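Local coordinates for protein peptidase (Yersinia bercovieri, PDB 5NYW) that is of unknown function but, as an Anbu (ancestral beta-subunit) of the proteasome and HslV family of Ntn-hydrolases, may act as a self-assembling peptidase, at residues L[2-6]-L[174-179]; L[168-172]-L[195-199]. Numbering follows the deposited sequence.

Contact 1: L[2-6]-L[174-179]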
# COMPACT_ATOMS: atom_id res chain seq x y z
N TYR L 2 -4.09 -15.74 39.92
CA TYR L 2 -5.36 -15.10 40.21
C TYR L 2 -5.12 -13.82 41.05
O TYR L 2 -4.48 -13.85 42.10
CB TYR L 2 -6.29 -16.08 40.94
CG TYR L 2 -7.54 -15.45 41.50
CD1 TYR L 2 -8.27 -14.54 40.75
CD2 TYR L 2 -8.01 -15.77 42.76
CE1 TYR L 2 -9.40 -13.95 41.24
CE2 TYR L 2 -9.16 -15.19 43.26
CZ TYR L 2 -9.85 -14.28 42.49
OH TYR L 2 -11.00 -13.68 42.96
N CYS L 3 -5.61 -12.69 40.55
CA CYS L 3 -5.50 -11.43 41.27
C CYS L 3 -6.85 -10.73 41.35
O CYS L 3 -7.64 -10.80 40.41
CB CYS L 3 -4.48 -10.50 40.59
SG CYS L 3 -2.80 -11.18 40.35
N VAL L 4 -7.13 -10.09 42.48
CA VAL L 4 -8.37 -9.33 42.61
C VAL L 4 -8.07 -8.00 43.29
O VAL L 4 -7.20 -7.90 44.15
CB VAL L 4 -9.48 -10.13 43.40
CG1 VAL L 4 -9.00 -10.56 44.79
CG2 VAL L 4 -10.78 -9.33 43.49
N ALA L 5 -8.78 -6.97 42.86
CA ALA L 5 -8.66 -5.67 43.49
C ALA L 5 -10.05 -5.09 43.67
O ALA L 5 -10.88 -5.19 42.78
CB ALA L 5 -7.78 -4.75 42.66
N MET L 6 -10.28 -4.46 44.81
CA MET L 6 -11.58 -3.91 45.15
C MET L 6 -11.47 -2.43 45.51
O MET L 6 -10.60 -2.04 46.29
CB MET L 6 -12.19 -4.68 46.32
CG MET L 6 -12.35 -6.16 46.09
SD MET L 6 -12.60 -7.09 47.62
CE MET L 6 -12.98 -8.73 47.01
N CYS L 174 -13.61 -11.17 52.08
CA CYS L 174 -14.23 -11.64 50.86
C CYS L 174 -13.17 -12.11 49.85
O CYS L 174 -13.30 -13.18 49.27
CB CYS L 174 -15.10 -10.53 50.27
SG CYS L 174 -15.84 -10.92 48.69
N ALA L 175 -12.10 -11.32 49.68
CA ALA L 175 -11.00 -11.70 48.78
C ALA L 175 -10.36 -13.03 49.20
O ALA L 175 -10.07 -13.86 48.34
CB ALA L 175 -9.93 -10.59 48.73
N LEU L 176 -10.15 -13.24 50.51
CA LEU L 176 -9.53 -14.47 51.02
C LEU L 176 -10.38 -15.73 50.75
O LEU L 176 -9.83 -16.79 50.42
CB LEU L 176 -9.26 -14.37 52.53
CG LEU L 176 -8.21 -13.33 52.90
CD1 LEU L 176 -8.05 -13.22 54.41
CD2 LEU L 176 -6.89 -13.66 52.23
N ILE L 177 -11.69 -15.61 50.90
CA ILE L 177 -12.59 -16.71 50.59
C ILE L 177 -12.60 -16.98 49.08
O ILE L 177 -12.58 -18.14 48.64
CB ILE L 177 -14.03 -16.43 51.11
CG1 ILE L 177 -14.01 -16.30 52.63
CG2 ILE L 177 -15.00 -17.53 50.66
CD1 ILE L 177 -15.28 -15.72 53.20
N SER L 178 -12.60 -15.90 48.29
CA SER L 178 -12.51 -15.98 46.83
C SER L 178 -11.27 -16.79 46.44
O SER L 178 -11.33 -17.64 45.57
CB SER L 178 -12.46 -14.56 46.24
OG SER L 178 -12.49 -14.55 44.82
N MET L 179 -10.16 -16.52 47.12
CA MET L 179 -8.93 -17.28 46.96
C MET L 179 -9.09 -18.74 47.37
O MET L 179 -8.58 -19.64 46.71
CB MET L 179 -7.82 -16.67 47.81
CG MET L 179 -7.19 -15.46 47.21
SD MET L 179 -6.17 -15.93 45.81
CE MET L 179 -5.87 -14.30 45.17
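In the Ntn-hydrolase fold of this proteasome beta-type subunit, the N-terminal strand 2-7 belongs to an antiparallel sheet that helix 168-185 covers. The two segments run nearly antiparallel, their axes 161° apart in direction and 9.8 Å at closest approach. One polar bond ties them: Tyr2 OH donates to Ser178 OG at 2.5 Å, a short hydrogen bond, with Ser178 OG near the plane of the Tyr2 ring, at its edge.

Met179 reaches back to the same tyrosine in a Met-aromatic contact, its SD 4.7 Å from the Tyr2 ring centroid at an oblique angle, with Met179 CE 3.5 Å from Tyr2 CD2.

Apolar packing fills the rest. Val4 CG1 touches Ala175 CB at 4.0 Å; the small alanine lets the backbones approach to 7.1 Å between the CA atoms of Val4 and Ala175. Farther along the strand, Met6 CE sits 4.0 Å from both Cys174 SG and Ala175 CB. Cys3 and Ala5 point their CA-to-CB bonds away from the helix. Both buried hydroxyls are satisfied: Tyr2 OH also bonds Gln147 NE2 and Ser178 OG the Gly154 carbonyl, so neither is left without a polar partner among the apolar side chains.

Contact 2: L[168-172]-L[195-199]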
# COMPACT_ATOMS: atom_id res chain seq x y z
N LEU L 168 -13.52 -2.16 54.70
CA LEU L 168 -12.28 -2.79 54.25
C LEU L 168 -12.01 -4.19 54.79
O LEU L 168 -11.59 -5.06 54.03
CB LEU L 168 -11.07 -1.90 54.55
CG LEU L 168 -10.62 -0.93 53.47
CD1 LEU L 168 -11.79 -0.31 52.75
CD2 LEU L 168 -9.70 0.14 54.04
N ASP L 169 -12.20 -4.41 56.09
CA ASP L 169 -11.88 -5.73 56.64
C ASP L 169 -12.75 -6.82 56.04
O ASP L 169 -12.27 -7.93 55.77
CB ASP L 169 -11.99 -5.74 58.15
CG ASP L 169 -10.81 -5.08 58.82
OD1 ASP L 169 -9.95 -4.53 58.09
OD2 ASP L 169 -10.73 -5.13 60.06
N GLN L 170 -14.01 -6.49 55.78
CA GLN L 170 -14.90 -7.45 55.16
C GLN L 170 -14.53 -7.67 53.69
O GLN L 170 -14.73 -8.77 53.16
CB GLN L 170 -16.35 -6.99 55.26
CG GLN L 170 -16.93 -6.97 56.66
CD GLN L 170 -18.43 -6.76 56.63
OE1 GLN L 170 -19.00 -6.43 55.59
NE2 GLN L 170 -19.08 -6.96 57.77
N ALA L 171 -14.02 -6.64 53.03
CA ALA L 171 -13.55 -6.78 51.65
C ALA L 171 -12.36 -7.71 51.55
O ALA L 171 -12.28 -8.57 50.68
CB ALA L 171 -13.21 -5.44 51.08
N MET L 172 -11.42 -7.55 52.47
CA MET L 172 -10.27 -8.43 52.47
C MET L 172 -10.72 -9.85 52.80
O MET L 172 -10.25 -10.80 52.16
CB MET L 172 -9.22 -7.95 53.47
CG MET L 172 -8.01 -8.89 53.53
SD MET L 172 -7.25 -9.19 51.90
CE MET L 172 -6.49 -7.61 51.58
N VAL L 195 -1.15 -9.96 49.73
CA VAL L 195 -2.33 -9.15 49.97
C VAL L 195 -1.99 -7.76 50.54
O VAL L 195 -0.90 -7.54 51.06
CB VAL L 195 -3.31 -9.86 50.94
CG1 VAL L 195 -3.65 -11.27 50.46
CG2 VAL L 195 -2.72 -9.91 52.34
N MET L 196 -2.92 -6.83 50.42
CA MET L 196 -2.75 -5.52 51.00
C MET L 196 -4.06 -4.78 51.23
O MET L 196 -4.98 -4.86 50.41
CB MET L 196 -1.84 -4.66 50.13
CG MET L 196 -1.80 -3.24 50.60
SD MET L 196 -0.60 -2.29 49.72
CE MET L 196 -1.16 -0.63 50.11
N ILE L 197 -4.16 -4.08 52.34
CA ILE L 197 -5.25 -3.15 52.57
C ILE L 197 -4.71 -1.72 52.50
O ILE L 197 -3.75 -1.38 53.19
CB ILE L 197 -5.91 -3.36 53.92
CG1 ILE L 197 -6.50 -4.76 54.01
CG2 ILE L 197 -6.92 -2.26 54.17
CD1 ILE L 197 -7.11 -5.06 55.37
N TYR L 198 -5.31 -0.90 51.64
CA TYR L 198 -4.96 0.52 51.57
C TYR L 198 -6.12 1.39 52.00
O TYR L 198 -7.10 1.56 51.26
CB TYR L 198 -4.55 0.93 50.15
CG TYR L 198 -4.28 2.42 50.09
CD1 TYR L 198 -3.04 2.94 50.46
CD2 TYR L 198 -5.28 3.32 49.71
CE1 TYR L 198 -2.80 4.30 50.43
CE2 TYR L 198 -5.05 4.67 49.67
CZ TYR L 198 -3.81 5.16 50.03
OH TYR L 198 -3.60 6.52 49.98
N PRO L 199 -6.03 1.96 53.21
CA PRO L 199 -7.07 2.89 53.67
C PRO L 199 -7.01 4.28 52.99
O PRO L 199 -5.92 4.79 52.69
CB PRO L 199 -6.80 2.99 55.18
CG PRO L 199 -5.39 2.56 55.37
CD PRO L 199 -5.06 1.61 54.26
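Helix-on-sheet packing, as in the layered alpha-beta-beta-alpha sandwich of Ntn-hydrolases, brings the first turn of helix 168-185 onto strand 193-199. The segments run nearly antiparallel, 160° apart in direction, with their axes 9.5 Å apart at closest approach, and no hydrogen bond crosses between them.

Val195 opens the strand segment with its CA-to-CB bond toward the helix, and its CB lies 3.9 Å from Met172 CE. Met196 turns its side chain the other way, to Thr43 on strand 42-50 of the second sheet, so its part here is played by the backbone: Met196 O comes within 3.3 Å of Met172 CE. Ile197 is the centre of the contact and the residue whose CA pairs with that of Leu168, 7.2 Å away. Its side chain fits between the two large apolar residues of the helix, with Ile197 CG1 3.7 Å from Met172 CE and Ile197 CG2 3.7 Å from Leu168 CD2. The Ile197 CD1 methyl also lies 4.0 Å from Asp169 OD1, and Leu239 of a neighbouring subunit packs on both Asp169 and Ile197. Tyr198 again faces the other sheet, its hydroxyl hydrogen-bonded to Gln119, while Tyr198 O stands 4.1 Å from Leu168 CD2. Pro199, partly exposed, is the last residue of the strand. There the same leucine methyl closes the packing, with Leu168 CD2 3.8 Å from Pro199 CA and 4.2 Å from Pro199 CB.

Along the chain the four segments come in the order 2-6, 168-172, 174-179 and 195-199, so contacts 1 and 2 interlock rather than follow one another. Both use helix 168-185: its first turn serves contact 2 and its middle serves contact 1. The strands they engage, 2-7 and 193-199, pair with strand 11-23 on either side of it, so one helix spans three strands of the same sheet. The centres lie about 10 Å apart, and the contacts touch where Met6 SD lies 3.4 Å from Ala171 O. On the side of the helix turned from the sheet, Leu176 and Ile177 pack on both helix 216-234 and a neighbouring subunit.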